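PDB 4P47: TRAP dicarboxylate transporter, DctP subunit from Ochrobactrum anthropi, which probably captures a small solute, plausibly an organic acid, in the periplasm and hands it to a TRAP-type membrane transporter. Local coordinates for residues N131-L136 with L144-L149; A35-K40 with G74-T79; Q44-E49 with R268-K273. All coordinates share one frame; numbering follows the deposited sequence.

Contact 1 (N131-L136 with L144-L149); sequences NLMKRL and LAYWEL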
loop_
_atom_site.group_PDB
_atom_site.type_symbol
_atom_site.label_atom_id
_atom_site.label_comp_id
_atom_site.label_asym_id
_atom_site.label_seq_id
_atom_site.Cartn_x
_atom_site.Cartn_y
_atom_site.Cartn_z
ATOM N N ASN A 131 12.275 -2.504 11.420
ATOM C CA ASN A 131 13.071 -3.707 11.277
ATOM C C ASN A 131 13.047 -4.265 9.859
ATOM O O ASN A 131 14.015 -4.865 9.413
ATOM C CB ASN A 131 12.656 -4.760 12.319
ATOM C CG ASN A 131 13.102 -4.392 13.711
ATOM O OD1 ASN A 131 14.037 -3.627 13.877
ATOM N ND2 ASN A 131 12.427 -4.929 14.716
ATOM N N LEU A 132 11.964 -4.035 9.129
ATOM C CA LEU A 132 11.971 -4.387 7.726
ATOM C C LEU A 132 13.015 -3.550 6.991
ATOM O O LEU A 132 13.796 -4.080 6.202
ATOM C CB LEU A 132 10.595 -4.174 7.090
ATOM C CG LEU A 132 9.523 -5.220 7.416
ATOM C CD1 LEU A 132 8.209 -4.821 6.802
ATOM C CD2 LEU A 132 9.952 -6.589 6.920
ATOM N N MET A 133 13.025 -2.243 7.230
ATOM C CA MET A 133 13.960 -1.356 6.522
ATOM C C MET A 133 15.415 -1.688 6.778
ATOM O O MET A 133 16.264 -1.478 5.928
ATOM C CB MET A 133 13.684 0.107 6.877
ATOM C CG MET A 133 12.390 0.599 6.297
ATOM S SD MET A 133 12.217 2.377 6.323
ATOM C CE MET A 133 12.411 2.706 8.063
ATOM N N LYS A 134 15.716 -2.215 7.954
ATOM C CA LYS A 134 17.082 -2.610 8.262
ATOM C C LYS A 134 17.640 -3.693 7.345
ATOM O O LYS A 134 18.844 -3.859 7.225
ATOM C CB LYS A 134 17.183 -3.037 9.730
ATOM C CG LYS A 134 17.025 -1.846 10.665
ATOM C CD LYS A 134 17.814 -1.989 11.959
ATOM C CE LYS A 134 16.984 -2.609 13.060
ATOM N NZ LYS A 134 17.690 -2.515 14.379
ATOM N N ARG A 135 16.751 -4.412 6.669
ATOM C CA ARG A 135 17.133 -5.472 5.758
ATOM C C ARG A 135 17.515 -4.956 4.364
ATOM O O ARG A 135 17.993 -5.719 3.516
ATOM C CB ARG A 135 15.976 -6.486 5.643
ATOM C CG ARG A 135 15.587 -7.109 6.991
ATOM C CD ARG A 135 14.266 -7.913 6.960
ATOM N NE ARG A 135 13.947 -8.437 8.293
ATOM C CZ ARG A 135 14.378 -9.606 8.757
ATOM N NH1 ARG A 135 15.128 -10.391 7.996
ATOM N NH2 ARG A 135 14.064 -9.993 9.988
ATOM N N LEU A 136 17.318 -3.663 4.110
ATOM C CA LEU A 136 17.488 -3.132 2.762
ATOM C C LEU A 136 18.936 -2.855 2.342
ATOM O O LEU A 136 19.261 -3.075 1.181
ATOM C CB LEU A 136 16.597 -1.893 2.547
ATOM C CG LEU A 136 15.104 -2.235 2.479
ATOM C CD1 LEU A 136 14.295 -0.938 2.501
ATOM C CD2 LEU A 136 14.753 -3.055 1.254
ATOM N N LEU A 144 13.634 5.145 3.661
ATOM C CA LEU A 144 13.536 6.440 4.328
ATOM C C LEU A 144 12.262 6.619 5.161
ATOM O O LEU A 144 12.308 7.164 6.262
ATOM C CB LEU A 144 13.636 7.555 3.285
ATOM C CG LEU A 144 14.959 7.649 2.535
ATOM C CD1 LEU A 144 14.857 8.672 1.425
ATOM C CD2 LEU A 144 16.101 8.018 3.506
ATOM N N ALA A 145 11.119 6.168 4.653
ATOM C CA ALA A 145 9.833 6.370 5.311
ATOM C C ALA A 145 8.806 5.505 4.613
ATOM O O ALA A 145 9.014 5.066 3.475
ATOM C CB ALA A 145 9.405 7.836 5.253
ATOM N N TYR A 146 7.704 5.256 5.303
ATOM C CA TYR A 146 6.528 4.675 4.698
ATOM C C TYR A 146 5.482 5.757 4.474
ATOM O O TYR A 146 5.206 6.558 5.366
ATOM C CB TYR A 146 5.945 3.562 5.578
ATOM C CG TYR A 146 6.856 2.388 5.757
ATOM C CD1 TYR A 146 6.947 1.411 4.786
ATOM C CD2 TYR A 146 7.621 2.236 6.900
ATOM C CE1 TYR A 146 7.787 0.324 4.928
ATOM C CE2 TYR A 146 8.445 1.143 7.055
ATOM C CZ TYR A 146 8.517 0.190 6.075
ATOM O OH TYR A 146 9.339 -0.920 6.207
ATOM N N TRP A 147 4.933 5.789 3.263
ATOM C CA TRP A 147 3.816 6.660 2.925
ATOM C C TRP A 147 2.602 5.750 2.654
ATOM O O TRP A 147 2.690 4.527 2.836
ATOM C CB TRP A 147 4.140 7.493 1.689
ATOM C CG TRP A 147 5.220 8.538 1.838
ATOM C CD1 TRP A 147 5.992 8.804 2.928
ATOM C CD2 TRP A 147 5.628 9.443 0.822
ATOM N NE1 TRP A 147 6.849 9.848 2.651
ATOM C CE2 TRP A 147 6.646 10.244 1.351
ATOM C CE3 TRP A 147 5.238 9.636 -0.515
ATOM C CZ2 TRP A 147 7.278 11.227 0.591
ATOM C CZ3 TRP A 147 5.845 10.612 -1.254
ATOM C CH2 TRP A 147 6.867 11.383 -0.713
ATOM N N GLU A 148 1.471 6.323 2.261
ATOM C CA GLU A 148 0.261 5.520 2.083
ATOM C C GLU A 148 -0.146 5.402 0.630
ATOM O O GLU A 148 -0.194 6.403 -0.071
ATOM C CB GLU A 148 -0.895 6.152 2.848
ATOM C CG GLU A 148 -2.244 5.456 2.617
ATOM C CD GLU A 148 -3.277 5.864 3.640
ATOM O OE1 GLU A 148 -3.304 5.204 4.691
ATOM O OE2 GLU A 148 -4.042 6.825 3.375
ATOM N N LEU A 149 -0.466 4.189 0.175
ATOM C CA LEU A 149 -1.321 4.034 -0.998
ATOM C C LEU A 149 -2.762 3.879 -0.519
ATOM O O LEU A 149 -3.589 4.754 -0.737
ATOM C CB LEU A 149 -0.879 2.865 -1.885
ATOM C CG LEU A 149 -1.502 2.802 -3.275
ATOM C CD1 LEU A 149 -2.933 2.337 -3.209
ATOM C CD2 LEU A 149 -1.425 4.121 -4.018
#

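Contact 2 (A35-K40 with G74-T79); sequences AAANSK and GSDPQT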
loop_
_atom_site.group_PDB
_atom_site.type_symbol
_atom_site.label_atom_id
_atom_site.label_comp_id
_atom_site.label_asym_id
_atom_site.label_seq_id
_atom_site.Cartn_x
_atom_site.Cartn_y
_atom_site.Cartn_z
ATOM N N ALA A 35 11.443 8.919 -8.975
ATOM C CA ALA A 35 10.493 8.328 -9.911
ATOM C C ALA A 35 9.316 7.675 -9.187
ATOM O O ALA A 35 9.458 7.150 -8.087
ATOM C CB ALA A 35 11.197 7.290 -10.732
ATOM N N ALA A 36 8.135 7.697 -9.798
ATOM C CA ALA A 36 7.001 6.934 -9.296
ATOM C C ALA A 36 6.022 6.662 -10.412
ATOM O O ALA A 36 6.119 7.236 -11.490
ATOM C CB ALA A 36 6.301 7.680 -8.167
ATOM N N ALA A 37 5.044 5.815 -10.103
ATOM C CA ALA A 37 4.041 5.380 -11.079
ATOM C C ALA A 37 2.920 6.364 -11.348
ATOM O O ALA A 37 2.457 6.452 -12.478
ATOM C CB ALA A 37 3.448 4.083 -10.616
ATOM N N ASN A 38 2.446 7.088 -10.334
ATOM C CA ASN A 38 1.231 7.884 -10.494
ATOM C C ASN A 38 1.510 9.294 -10.994
ATOM O O ASN A 38 2.657 9.694 -11.118
ATOM C CB ASN A 38 0.464 7.889 -9.175
ATOM C CG ASN A 38 0.003 6.511 -8.789
ATOM O OD1 ASN A 38 0.465 5.921 -7.792
ATOM N ND2 ASN A 38 -0.886 5.956 -9.601
ATOM N N SER A 39 0.446 10.048 -11.293
ATOM C CA SER A 39 0.586 11.362 -11.920
ATOM C C SER A 39 0.213 12.508 -10.983
ATOM O O SER A 39 -0.378 12.284 -9.927
ATOM C CB SER A 39 -0.281 11.436 -13.181
ATOM O OG SER A 39 0.141 10.480 -14.138
ATOM N N LYS A 40 0.583 13.730 -11.369
ATOM C CA LYS A 40 0.197 14.939 -10.649
ATOM C C LYS A 40 -1.275 14.878 -10.309
ATOM O O LYS A 40 -2.109 14.513 -11.148
ATOM C CB LYS A 40 0.457 16.187 -11.503
ATOM C CG LYS A 40 1.761 16.917 -11.220
ATOM C CD LYS A 40 2.978 16.081 -11.585
ATOM C CE LYS A 40 4.018 16.888 -12.348
ATOM N NZ LYS A 40 5.392 16.669 -11.812
ATOM N N GLY A 74 9.769 3.637 -16.145
ATOM C CA GLY A 74 9.577 2.199 -16.092
ATOM C C GLY A 74 8.637 1.768 -14.987
ATOM O O GLY A 74 8.172 2.581 -14.179
ATOM N N SER A 75 8.351 0.477 -14.947
ATOM C CA SER A 75 7.525 -0.090 -13.892
ATOM C C SER A 75 8.202 0.063 -12.540
ATOM O O SER A 75 9.400 0.323 -12.469
ATOM C CB SER A 75 7.273 -1.579 -14.160
ATOM O OG SER A 75 8.445 -2.323 -13.944
ATOM N N ASP A 76 7.447 -0.128 -11.469
ATOM C CA ASP A 76 8.052 -0.056 -10.143
ATOM C C ASP A 76 9.171 -1.102 -9.951
ATOM O O ASP A 76 10.256 -0.761 -9.488
ATOM C CB ASP A 76 6.977 -0.107 -9.053
ATOM C CG ASP A 76 6.160 1.164 -8.979
ATOM O OD1 ASP A 76 6.596 2.215 -9.486
ATOM O OD2 ASP A 76 5.049 1.107 -8.411
ATOM N N PRO A 77 8.940 -2.378 -10.330
ATOM C CA PRO A 77 10.035 -3.361 -10.249
ATOM C C PRO A 77 11.292 -2.990 -11.082
ATOM O O PRO A 77 12.424 -3.245 -10.694
ATOM C CB PRO A 77 9.391 -4.647 -10.794
ATOM C CG PRO A 77 7.955 -4.475 -10.564
ATOM C CD PRO A 77 7.659 -3.009 -10.680
ATOM N N GLN A 78 11.066 -2.400 -12.250
ATOM C CA GLN A 78 12.174 -1.953 -13.078
ATOM C C GLN A 78 12.954 -0.854 -12.349
ATOM O O GLN A 78 14.179 -0.918 -12.232
ATOM C CB GLN A 78 11.670 -1.478 -14.443
ATOM C CG GLN A 78 12.783 -0.985 -15.364
ATOM C CD GLN A 78 12.256 -0.400 -16.659
ATOM O OE1 GLN A 78 11.053 -0.430 -16.929
ATOM N NE2 GLN A 78 13.159 0.145 -17.467
ATOM N N THR A 79 12.242 0.135 -11.830
ATOM C CA THR A 79 12.884 1.246 -11.137
ATOM C C THR A 79 13.573 0.805 -9.854
ATOM O O THR A 79 14.614 1.327 -9.496
ATOM C CB THR A 79 11.895 2.395 -10.943
ATOM O OG1 THR A 79 11.648 2.964 -12.234
ATOM C CG2 THR A 79 12.442 3.474 -10.019
HETATM O O HOH W 1 5.181 4.098 -7.737
#

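Contact 3 (Q44-E49 with R268-K273); sequences QVTGME and RDYQRK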
loop_
_atom_site.group_PDB
_atom_site.type_symbol
_atom_site.label_atom_id
_atom_site.label_comp_id
_atom_site.label_asym_id
_atom_site.label_seq_id
_atom_site.Cartn_x
_atom_site.Cartn_y
_atom_site.Cartn_z
ATOM N N GLN A 44 0.243 10.360 -3.921
ATOM C CA GLN A 44 1.645 9.994 -4.047
ATOM C C GLN A 44 2.478 11.148 -4.599
ATOM O O GLN A 44 3.515 11.512 -4.036
ATOM C CB GLN A 44 1.776 8.784 -4.953
ATOM C CG GLN A 44 3.198 8.316 -5.146
ATOM C CD GLN A 44 3.282 7.266 -6.220
ATOM O OE1 GLN A 44 3.063 7.551 -7.397
ATOM N NE2 GLN A 44 3.583 6.050 -5.836
ATOM N N VAL A 45 2.043 11.731 -5.706
ATOM C CA VAL A 45 2.811 12.799 -6.321
ATOM C C VAL A 45 2.709 14.085 -5.512
ATOM O O VAL A 45 3.669 14.848 -5.439
ATOM C CB VAL A 45 2.430 12.988 -7.787
ATOM C CG1 VAL A 45 3.238 14.108 -8.396
ATOM C CG2 VAL A 45 2.664 11.686 -8.530
ATOM N N THR A 46 1.582 14.311 -4.859
ATOM C CA THR A 46 1.476 15.453 -3.970
ATOM C C THR A 46 2.509 15.324 -2.849
ATOM O O THR A 46 3.140 16.307 -2.469
ATOM C CB THR A 46 0.039 15.590 -3.461
ATOM O OG1 THR A 46 -0.810 15.760 -4.602
ATOM C CG2 THR A 46 -0.107 16.794 -2.550
ATOM N N GLY A 47 2.695 14.118 -2.339
ATOM C CA GLY A 47 3.735 13.883 -1.344
ATOM C C GLY A 47 5.130 14.115 -1.907
ATOM O O GLY A 47 5.995 14.702 -1.246
ATOM N N MET A 48 5.366 13.662 -3.132
ATOM C CA MET A 48 6.659 13.868 -3.781
ATOM C C MET A 48 6.975 15.351 -3.956
ATOM O O MET A 48 8.110 15.782 -3.777
ATOM C CB MET A 48 6.671 13.192 -5.146
ATOM C CG MET A 48 6.630 11.672 -5.049
ATOM S SD MET A 48 6.262 10.858 -6.614
ATOM C CE MET A 48 7.835 11.077 -7.461
ATOM N N GLU A 49 5.958 16.136 -4.285
ATOM C CA GLU A 49 6.134 17.579 -4.454
ATOM C C GLU A 49 6.464 18.254 -3.134
ATOM O O GLU A 49 7.326 19.130 -3.075
ATOM C CB GLU A 49 4.864 18.200 -5.064
ATOM C CG GLU A 49 4.663 17.788 -6.507
ATOM C CD GLU A 49 3.267 18.058 -7.036
ATOM O OE1 GLU A 49 2.342 18.289 -6.234
ATOM O OE2 GLU A 49 3.107 18.030 -8.273
ATOM N N ARG A 268 5.838 12.534 4.685
ATOM C CA ARG A 268 5.015 11.386 5.041
ATOM C C ARG A 268 3.721 11.794 5.717
ATOM O O ARG A 268 2.637 11.359 5.319
ATOM C CB ARG A 268 5.793 10.451 5.970
ATOM C CG ARG A 268 4.960 9.368 6.631
ATOM C CD ARG A 268 5.739 8.675 7.716
ATOM N NE ARG A 268 5.798 9.508 8.920
ATOM C CZ ARG A 268 6.599 9.289 9.946
ATOM N NH1 ARG A 268 7.459 8.294 9.947
ATOM N NH2 ARG A 268 6.543 10.116 10.981
ATOM N N ASP A 269 3.820 12.615 6.758
ATOM C CA ASP A 269 2.632 12.938 7.548
ATOM C C ASP A 269 1.654 13.727 6.689
ATOM O O ASP A 269 0.430 13.523 6.743
ATOM C CB ASP A 269 2.982 13.758 8.785
ATOM C CG ASP A 269 3.888 13.024 9.746
ATOM O OD1 ASP A 269 4.046 11.792 9.627
ATOM O OD2 ASP A 269 4.436 13.721 10.645
ATOM N N TYR A 270 2.188 14.616 5.863
ATOM C CA TYR A 270 1.385 15.404 4.953
ATOM C C TYR A 270 0.732 14.524 3.882
ATOM O O TYR A 270 -0.448 14.690 3.566
ATOM C CB TYR A 270 2.295 16.465 4.305
ATOM C CG TYR A 270 1.742 17.197 3.119
ATOM C CD1 TYR A 270 0.889 18.281 3.266
ATOM C CD2 TYR A 270 2.106 16.823 1.846
ATOM C CE1 TYR A 270 0.394 18.960 2.148
ATOM C CE2 TYR A 270 1.637 17.480 0.752
ATOM C CZ TYR A 270 0.785 18.537 0.893
ATOM O OH TYR A 270 0.345 19.170 -0.253
ATOM N N GLN A 271 1.507 13.612 3.308
ATOM C CA GLN A 271 1.023 12.742 2.234
ATOM C C GLN A 271 -0.149 11.886 2.736
ATOM O O GLN A 271 -1.146 11.678 2.033
ATOM C CB GLN A 271 2.153 11.840 1.721
ATOM C CG GLN A 271 1.791 11.038 0.481
ATOM C CD GLN A 271 1.032 9.758 0.771
ATOM O OE1 GLN A 271 1.174 9.157 1.824
ATOM N NE2 GLN A 271 0.230 9.323 -0.192
ATOM N N ARG A 272 -0.046 11.378 3.956
ATOM C CA ARG A 272 -1.079 10.523 4.519
ATOM C C ARG A 272 -2.350 11.341 4.724
ATOM O O ARG A 272 -3.449 10.859 4.455
ATOM C CB ARG A 272 -0.595 9.924 5.837
ATOM C CG ARG A 272 0.413 8.803 5.665
ATOM C CD ARG A 272 1.074 8.504 6.981
ATOM N NE ARG A 272 1.893 7.317 6.942
ATOM C CZ ARG A 272 2.644 6.913 7.967
ATOM N NH1 ARG A 272 2.761 7.673 9.052
ATOM N NH2 ARG A 272 3.325 5.782 7.900
ATOM N N LYS A 273 -2.228 12.582 5.184
ATOM C CA LYS A 273 -3.406 13.431 5.327
ATOM C C LYS A 273 -4.084 13.698 3.983
ATOM O O LYS A 273 -5.315 13.636 3.868
ATOM C CB LYS A 273 -3.046 14.757 5.984
ATOM C CG LYS A 273 -2.887 14.665 7.473
ATOM C CD LYS A 273 -2.324 15.968 8.022
ATOM C CE LYS A 273 -3.008 17.186 7.401
ATOM N NZ LYS A 273 -2.207 18.424 7.585
HETATM O O HOH W 2 2.497 19.139 -2.169
#

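Contact 1 (N131-L136 with L144-L149)
L144 sets its backbone N 4.1 Å from the sulfur SD of M133; its CB points away from 131-136, so it is the main chain here that meets the methionine. One residue on, A145 brings its N to within 4.3 Å of the same M133 SD. This amide is buried by the contact and has no hydrogen-bond partner in the model, so the thioether is simply a close, polarisable neighbour.

Y146 does most of the touching from the strand. Its phenol reaches back to the helix, and its OH is hydrogen-bonded to the carbonyl oxygen of G129, in helix 127-133. That bond fixes the end of the ring, and two helix residues close in around it. M133 CG comes to 3.4 Å from Y146 OH, approaching obliquely. The methionine runs out extended through chi2 (-165°) and then bends at chi3, while its SD stands 4.7 Å from the ring centroid, 36° off the normal: an oblique Met-aromatic contact. The two side chains slide past each other in opposite directions. L132, by contrast, crosses the tyrosine at about a right angle and sets its CB 3.6 Å from Y146 OH.

In the fold, this packs helix 127-133 against strand 141-156. M133 to L136 form a type I turn, closed by L136 N to M133 O.

Past the tyrosine the strand leaves the helix behind: W147 packs against helix 254-288, and E148 forms a salt bridge with R276 of that same helix.

Contact 2 (A35-K40 with G74-T79)
D76 meets A37 across a short gap, and its side chain is the one to trace. The CB leaves the first turn of helix 76-85 pointing neither at the loop nor away from it. At chi1 -71° the CG lies beside D76's own backbone N, and this swings the carboxylate round to A37. OD1 comes 3.8 Å from A37 CB and OD2 4.0 Å from the same methyl, so both oxygens lean on one carbon. A water that accepts from A37 N at 2.9 Å lies in hydrogen-bonding position to D76 OD1 and probably bridges the carboxylate to the loop backbone; no direct hydrogen bond joins the segments. Because D76 is in the first turn of the helix, the helix dipole probably eases its negative charge.

The second touch is apolar: T79 CG2, placed anti to the threonine's backbone N, faces A35 CB at 4.1 Å. The CB bonds of A35 and T79 both point toward the other segment.

S75 is the N-cap, and its OG accepts from Q78 N at 3.1 Å with an N-H...O angle of 157°. The return bond, S75 N to Q78 OE1, is weak, but the pair makes a capping box. G74, just before it, has backbone angles that call for glycine.

Strand 30-35, helix 43-58 and parallel strand 63-68 form a beta-alpha-beta unit, and in its first loop A36 packs on Q44 and M48. Helix 76-85 leads on to strand 90-94, parallel to 30-35, and rests against it through T79 on T91 and D76 on M93.

Contact 3 (Q44-E49 with R268-K273)
This is a close, nearly antiparallel helix-helix packing, in which G47 on helix 43-58 lies against Q271 on the long helix 254-288. The segment axes approach to 8.7 Å, with 151° between their directions. At the crossing the backbones nearly meet: G47 CA is 4.6 Å from Q271 CA and 3.9 Å from Q271 CG. With no side chain at G47, the glutamine's aliphatic carbons can lie directly on the glycine backbone.

Q271 then bends at chi2 (-83°), bringing its amide alongside the start of the other segment, with NE2 3.9 Å from Q44 N. Q271 OE1 accepts from E148 N in strand 141-156, Q271 NE2 is also bonded elsewhere, and Q44 N bonds to H42 ND1.

On the other flank, Y270 reaches across and its side chain meets T46 at about a right angle. The threonine methyl CG2, anti to its own backbone nitrogen, touches the phenol end, 3.3 Å from Y270 OH. The carbonyl oxygen of T46 lies at the edge of the ring and in its plane, 3.7 Å from Y270 CE2. T46 OG1 is turned instead to H42 O, just before the helix. A water donates to T46 O and also lies 2.9 Å from Y270 OH, joining the two. K50 adds a cation-pi contact to the ring.

No direct hydrogen bond links the two segments, so cohesion here comes from close packing and one bridging water, while the buried amide of Q44 is satisfied outside the pair, NE2 by Q240 OE1 and OE1 by N38 N.

How the contacts relate
From the N terminus, the first half of contact 2 begins at the end of strand 30-35, and the first half of contact 3 follows at 44-49. Contact 2 closes at 74-79, while contact 3 is still open, so the two cross. Contact 1 opens and closes between 131 and 149, a short loop wholly within the long one that contact 3 finally closes at 268-273. Contacts 2 and 3 meet where N38 and S39 pack on V45, and contacts 1 and 3 where W147 packs on R268; contacts 1 and 2 do not touch. Contact 1 joins helix 127-133 to strand 141-156, contact 2 the loop after strand 30-35 to helix 76-85, and contact 3 helix 43-58 to helix 254-288.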